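Local atomic coordinates of hypothetical protein BP2299 (Bordetella pertussis Tohama I, PDB entry 2FQP), a protein that is of unknown function but folds as a cupin, a double-stranded beta-helix, and binds a zinc ion through three histidines. Residues M45-L50 with Q62-V67; L50-P55 with V75-I80. All coordinates share one frame; numbering follows the deposited sequence.

Contact 1 (M45-L50 with Q62-V67); sequences MTTGPL and QLTRGV
T47 reaches across to R65 with its hydroxyl: OG1 lies 2.8 Å from R65 N, and the bond is almost straight, with 172° at the hydrogen. OG1 stands anti to the carbonyl carbon of T47 (chi1 -64°), which turns it toward the R65 backbone. The R65 side chain runs past the same oxygen, its CG 3.3 Å from T47 OG1. R65 CG sits between its own backbone N and carbonyl carbon (chi1 67°), which places it beside T47 OG1; the two side chains cross obliquely. On the strands, G48 and L63 form an antiparallel hydrogen-bonded pair, G48 N to L63 O at 3.0 Å and L63 N to G48 O at 2.9 Å. This is the open end of the beta hairpin of strands 48-54 and 57-63, in which 57-63 is the outermost strand of its sheet within this chain of the cupin double-stranded beta-helix. A type II turn, T64 to V67, follows. L63 lies on the buried side, where its CD2 meets L50 CD1 at 3.7 Å; both leucines also touch F87 of strand 87-94. At the non-hydrogen-bonded pair P49 and Q62, the Q62 chain bends at chi2, and its NE2 comes to 3.9 Å from P49 CB.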
loop_
_atom_site.group_PDB
_atom_site.type_symbol
_atom_site.label_atom_id
_atom_site.label_comp_id
_atom_site.label_asym_id
_atom_site.label_seq_id
_atom_site.Cartn_x
_atom_site.Cartn_y
_atom_site.Cartn_z
HETATM N N MSE A 45 -5.825 -0.064 4.402
HETATM C CA MSE A 45 -5.220 -0.145 5.739
HETATM C C MSE A 45 -6.250 -0.580 6.779
HETATM O O MSE A 45 -5.919 -0.789 7.935
HETATM C CB MSE A 45 -4.605 1.194 6.124
HETATM C CG MSE A 45 -3.513 1.730 5.254
HETATM SE SE MSE A 45 -2.047 0.463 4.905
HETATM C CE MSE A 45 -1.684 0.143 6.708
ATOM N N THR A 46 -7.504 -0.685 6.347
ATOM C CA THR A 46 -8.654 -1.002 7.149
ATOM C C THR A 46 -9.415 -2.076 6.409
ATOM O O THR A 46 -9.517 -2.051 5.189
ATOM C CB THR A 46 -9.595 0.197 7.271
ATOM O OG1 THR A 46 -8.869 1.344 7.738
ATOM C CG2 THR A 46 -10.751 -0.134 8.184
ATOM N N THR A 47 -9.945 -3.042 7.138
ATOM C CA THR A 47 -10.861 -4.011 6.517
ATOM C C THR A 47 -12.264 -3.490 6.718
ATOM O O THR A 47 -12.679 -3.198 7.866
ATOM C CB THR A 47 -10.701 -5.378 7.151
ATOM O OG1 THR A 47 -9.371 -5.843 6.884
ATOM C CG2 THR A 47 -11.748 -6.382 6.620
ATOM N N GLY A 48 -13.003 -3.351 5.637
ATOM C CA GLY A 48 -14.355 -2.819 5.743
ATOM C C GLY A 48 -14.947 -2.464 4.411
ATOM O O GLY A 48 -14.218 -2.454 3.410
ATOM N N PRO A 49 -16.257 -2.164 4.389
ATOM C CA PRO A 49 -16.943 -1.777 3.148
ATOM C C PRO A 49 -16.627 -0.318 2.750
ATOM O O PRO A 49 -16.401 0.554 3.615
ATOM C CB PRO A 49 -18.428 -1.929 3.524
ATOM C CG PRO A 49 -18.472 -1.577 4.968
ATOM C CD PRO A 49 -17.180 -2.193 5.535
ATOM N N LEU A 50 -16.599 -0.064 1.446
ATOM C CA LEU A 50 -16.671 1.276 0.920
ATOM C C LEU A 50 -17.868 1.315 0.004
ATOM O O LEU A 50 -18.230 0.288 -0.581
ATOM C CB LEU A 50 -15.414 1.651 0.130
ATOM C CG LEU A 50 -14.166 1.996 0.957
ATOM C CD1 LEU A 50 -13.125 2.462 0.008
ATOM C CD2 LEU A 50 -14.401 3.000 2.046
ATOM N N GLN A 62 -16.154 -4.635 -0.701
ATOM C CA GLN A 62 -15.566 -5.107 0.544
ATOM C C GLN A 62 -14.058 -5.090 0.440
ATOM O O GLN A 62 -13.497 -5.786 -0.385
ATOM C CB GLN A 62 -15.987 -6.541 0.846
ATOM C CG GLN A 62 -17.418 -6.705 1.121
ATOM C CD GLN A 62 -17.866 -6.028 2.383
ATOM O OE1 GLN A 62 -17.084 -5.852 3.335
ATOM N NE2 GLN A 62 -19.139 -5.624 2.408
ATOM N N LEU A 63 -13.417 -4.244 1.226
ATOM C CA LEU A 63 -11.977 -4.152 1.192
ATOM C C LEU A 63 -11.351 -4.939 2.358
ATOM O O LEU A 63 -11.924 -5.018 3.448
ATOM C CB LEU A 63 -11.558 -2.695 1.247
ATOM C CG LEU A 63 -11.489 -1.959 -0.079
ATOM C CD1 LEU A 63 -12.851 -1.940 -0.762
ATOM C CD2 LEU A 63 -10.957 -0.553 0.128
ATOM N N THR A 64 -10.162 -5.481 2.130
ATOM C CA THR A 64 -9.424 -6.191 3.169
ATOM C C THR A 64 -8.108 -5.487 3.368
ATOM O O THR A 64 -7.379 -5.228 2.388
ATOM C CB THR A 64 -9.165 -7.632 2.760
ATOM O OG1 THR A 64 -10.422 -8.254 2.543
ATOM C CG2 THR A 64 -8.428 -8.391 3.820
ATOM N N ARG A 65 -7.773 -5.200 4.634
ATOM C CA ARG A 65 -6.495 -4.588 4.912
ATOM C C ARG A 65 -5.369 -5.400 4.256
ATOM O O ARG A 65 -5.312 -6.634 4.367
ATOM C CB ARG A 65 -6.241 -4.384 6.426
ATOM C CG ARG A 65 -6.074 -5.625 7.206
ATOM C CD ARG A 65 -6.053 -5.334 8.718
ATOM N NE ARG A 65 -5.777 -6.557 9.476
ATOM C CZ ARG A 65 -5.338 -6.588 10.732
ATOM N NH1 ARG A 65 -5.125 -5.451 11.407
ATOM N NH2 ARG A 65 -5.107 -7.761 11.327
ATOM N N GLY A 66 -4.504 -4.689 3.544
ATOM C CA GLY A 66 -3.321 -5.270 2.944
ATOM C C GLY A 66 -3.534 -6.021 1.659
ATOM O O GLY A 66 -2.599 -6.624 1.182
ATOM N N VAL A 67 -4.765 -6.045 1.149
ATOM C CA VAL A 67 -5.102 -6.727 -0.098
ATOM C C VAL A 67 -5.298 -5.647 -1.143
ATOM O O VAL A 67 -6.347 -4.979 -1.212
ATOM C CB VAL A 67 -6.363 -7.602 0.018
ATOM C CG1 VAL A 67 -6.678 -8.251 -1.317
ATOM C CG2 VAL A 67 -6.174 -8.628 1.097
#

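Contact 2 (L50-P55 with V75-I80); sequences LLLETP and VEHNVI. With ZN (zinc ion), chain E.
H77 binds the zinc ion through NE2 at 2.3 Å and touches the neighbouring strand with CB, 3.1 Å from E53 O. Segments 50-54 and 76-80 lie on neighbouring strands of the cupin double-stranded beta-helix and run antiparallel, 153° between their directions; H34 and H36 complete the protein ligands alongside three waters. The imidazole is sandwiched over its centre: V79 CG2 lies on one face and V75 CG1 on the opposite one, 3.6 and 3.5 Å above the plane. Its rotation is thus restricted by two valines as well as by the metal. V79 is held in turn by L52, since the two side chains lie side by side and L52 CD2 meets V79 CG2 at 3.8 Å; L50 CD1 touches V79 CG1. Paired backbone bonds join L51 with I80 and E53 with N78, fixing the register that sets L52 beside V79. L51 and I80 pack through their CB atoms on the face shared with E53 and N78. I80 CD1 also approaches the E53 carboxylate carbon CD, while E30 is a second acceptor for N78 ND2. N78 CG is anti to the backbone N (chi1 178°), and the side chain lies beside that of E53, pointing the same way. N78 ND2 donates to E53 OE1 at 2.9 Å; OE1 lies in the amide plane of N78, whereas ND2 meets it from above the carboxylate plane.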
loop_
_atom_site.group_PDB
_atom_site.type_symbol
_atom_site.label_atom_id
_atom_site.label_comp_id
_atom_site.label_asym_id
_atom_site.label_seq_id
_atom_site.Cartn_x
_atom_site.Cartn_y
_atom_site.Cartn_z
ATOM N N LEU A 50 -16.599 -0.064 1.446
ATOM C CA LEU A 50 -16.671 1.276 0.920
ATOM C C LEU A 50 -17.868 1.315 0.004
ATOM O O LEU A 50 -18.230 0.288 -0.581
ATOM C CB LEU A 50 -15.414 1.651 0.130
ATOM C CG LEU A 50 -14.166 1.996 0.957
ATOM C CD1 LEU A 50 -13.125 2.462 0.008
ATOM C CD2 LEU A 50 -14.401 3.000 2.046
ATOM N N LEU A 51 -18.488 2.492 -0.096
ATOM C CA LEU A 51 -19.634 2.665 -0.956
ATOM C C LEU A 51 -19.129 3.485 -2.124
ATOM O O LEU A 51 -18.617 4.595 -1.923
ATOM C CB LEU A 51 -20.758 3.370 -0.198
ATOM C CG LEU A 51 -22.023 3.706 -0.990
ATOM C CD1 LEU A 51 -22.600 2.468 -1.616
ATOM C CD2 LEU A 51 -23.050 4.349 -0.073
ATOM N N LEU A 52 -19.217 2.928 -3.321
ATOM C CA LEU A 52 -18.691 3.598 -4.519
ATOM C C LEU A 52 -19.832 4.089 -5.383
ATOM O O LEU A 52 -20.678 3.302 -5.825
ATOM C CB LEU A 52 -17.793 2.670 -5.320
ATOM C CG LEU A 52 -16.682 1.961 -4.556
ATOM C CD1 LEU A 52 -16.090 0.827 -5.406
ATOM C CD2 LEU A 52 -15.641 2.974 -4.150
ATOM N N GLU A 53 -19.871 5.404 -5.597
ATOM C CA GLU A 53 -20.911 6.045 -6.447
ATOM C C GLU A 53 -20.306 6.385 -7.784
ATOM O O GLU A 53 -19.325 7.094 -7.855
ATOM C CB GLU A 53 -21.403 7.324 -5.807
ATOM C CG GLU A 53 -22.082 7.063 -4.474
ATOM C CD GLU A 53 -22.747 8.292 -3.860
ATOM O OE1 GLU A 53 -22.200 9.426 -3.945
ATOM O OE2 GLU A 53 -23.810 8.103 -3.241
ATOM N N THR A 54 -20.866 5.826 -8.831
ATOM C CA THR A 54 -20.386 6.045 -10.165
ATOM C C THR A 54 -21.572 6.552 -10.947
ATOM O O THR A 54 -22.697 6.603 -10.437
ATOM C CB THR A 54 -19.832 4.731 -10.740
ATOM O OG1 THR A 54 -20.885 3.757 -10.785
ATOM C CG2 THR A 54 -18.720 4.219 -9.877
ATOM N N PRO A 55 -21.323 7.038 -12.158
ATOM C CA PRO A 55 -22.416 7.560 -12.944
ATOM C C PRO A 55 -23.628 6.604 -13.068
ATOM O O PRO A 55 -24.750 7.059 -13.104
ATOM C CB PRO A 55 -21.757 7.815 -14.299
ATOM C CG PRO A 55 -20.372 8.174 -13.981
ATOM C CD PRO A 55 -20.024 7.194 -12.847
ATOM N N VAL A 75 -11.292 6.508 -14.070
ATOM C CA VAL A 75 -12.336 6.289 -13.075
ATOM C C VAL A 75 -12.908 7.617 -12.619
ATOM O O VAL A 75 -12.174 8.537 -12.305
ATOM C CB VAL A 75 -11.773 5.484 -11.860
ATOM C CG1 VAL A 75 -12.754 5.457 -10.729
ATOM C CG2 VAL A 75 -11.408 4.073 -12.323
ATOM N N GLU A 76 -14.225 7.710 -12.621
ATOM C CA GLU A 76 -14.954 8.887 -12.094
ATOM C C GLU A 76 -15.883 8.369 -11.052
ATOM O O GLU A 76 -16.689 7.488 -11.325
ATOM C CB GLU A 76 -15.750 9.608 -13.174
ATOM C CG GLU A 76 -14.897 10.238 -14.255
ATOM C CD GLU A 76 -15.527 11.513 -14.860
ATOM O OE1 GLU A 76 -16.523 12.080 -14.308
ATOM O OE2 GLU A 76 -14.996 11.942 -15.902
ATOM N N HIS A 77 -15.752 8.875 -9.832
ATOM C CA HIS A 77 -16.606 8.438 -8.743
ATOM C C HIS A 77 -16.523 9.309 -7.492
ATOM O O HIS A 77 -15.696 10.201 -7.400
ATOM C CB HIS A 77 -16.257 6.992 -8.352
ATOM C CG HIS A 77 -14.859 6.806 -7.844
ATOM N ND1 HIS A 77 -14.347 5.551 -7.582
ATOM C CD2 HIS A 77 -13.868 7.682 -7.562
ATOM C CE1 HIS A 77 -13.114 5.662 -7.130
ATOM N NE2 HIS A 77 -12.787 6.940 -7.116
ATOM N N ASN A 78 -17.423 9.010 -6.556
ATOM C CA ASN A 78 -17.424 9.510 -5.219
ATOM C C ASN A 78 -17.277 8.271 -4.332
ATOM O O ASN A 78 -17.895 7.251 -4.574
ATOM C CB ASN A 78 -18.694 10.275 -4.865
ATOM C CG ASN A 78 -18.694 10.763 -3.397
ATOM O OD1 ASN A 78 -17.672 11.200 -2.907
ATOM N ND2 ASN A 78 -19.848 10.636 -2.703
ATOM N N VAL A 79 -16.438 8.354 -3.314
ATOM C CA VAL A 79 -16.219 7.216 -2.462
ATOM C C VAL A 79 -16.611 7.588 -1.048
ATOM O O VAL A 79 -16.165 8.587 -0.563
ATOM C CB VAL A 79 -14.720 6.839 -2.422
ATOM C CG1 VAL A 79 -14.461 5.688 -1.473
ATOM C CG2 VAL A 79 -14.250 6.455 -3.802
ATOM N N ILE A 80 -17.376 6.730 -0.410
ATOM C CA ILE A 80 -17.973 6.985 0.881
ATOM C C ILE A 80 -17.606 5.870 1.848
ATOM O O ILE A 80 -17.616 4.686 1.496
ATOM C CB ILE A 80 -19.529 7.070 0.778
ATOM C CG1 ILE A 80 -19.971 8.309 -0.003
ATOM C CG2 ILE A 80 -20.200 7.116 2.156
ATOM C CD1 ILE A 80 -21.415 8.206 -0.489
HETATM ZN ZN ZN E . -10.859 7.831 -6.263
HETATM O O HOH W 1 -9.187 8.681 -4.780
HETATM O O HOH W 2 -11.404 7.885 -4.064
HETATM O O HOH W 3 -10.027 6.203 -5.370
#

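How the contacts relate
Contacts 1 and 2 are successive joints of the same sheet: strand 48-54 pairs with 57-63 in the first and with 76-80 in the second, and L50 belongs to both, meeting L63 and V79. Both are partly buried, but contact 1 has three buried and four exposed residues among those that touch, contact 2 five and one. Contact 1, at the open end of the hairpin, relies on a short ladder extended by a threonine hydroxyl; NH2 of R65 of the second subunit hydrogen-bonds M45 O. Contact 2 has a longer ladder and no touch from the other chain, with apolar packing around a metal ligand on the face of L52 and V79, and an amide-carboxylate bond together with the L51-I80 packing on the other.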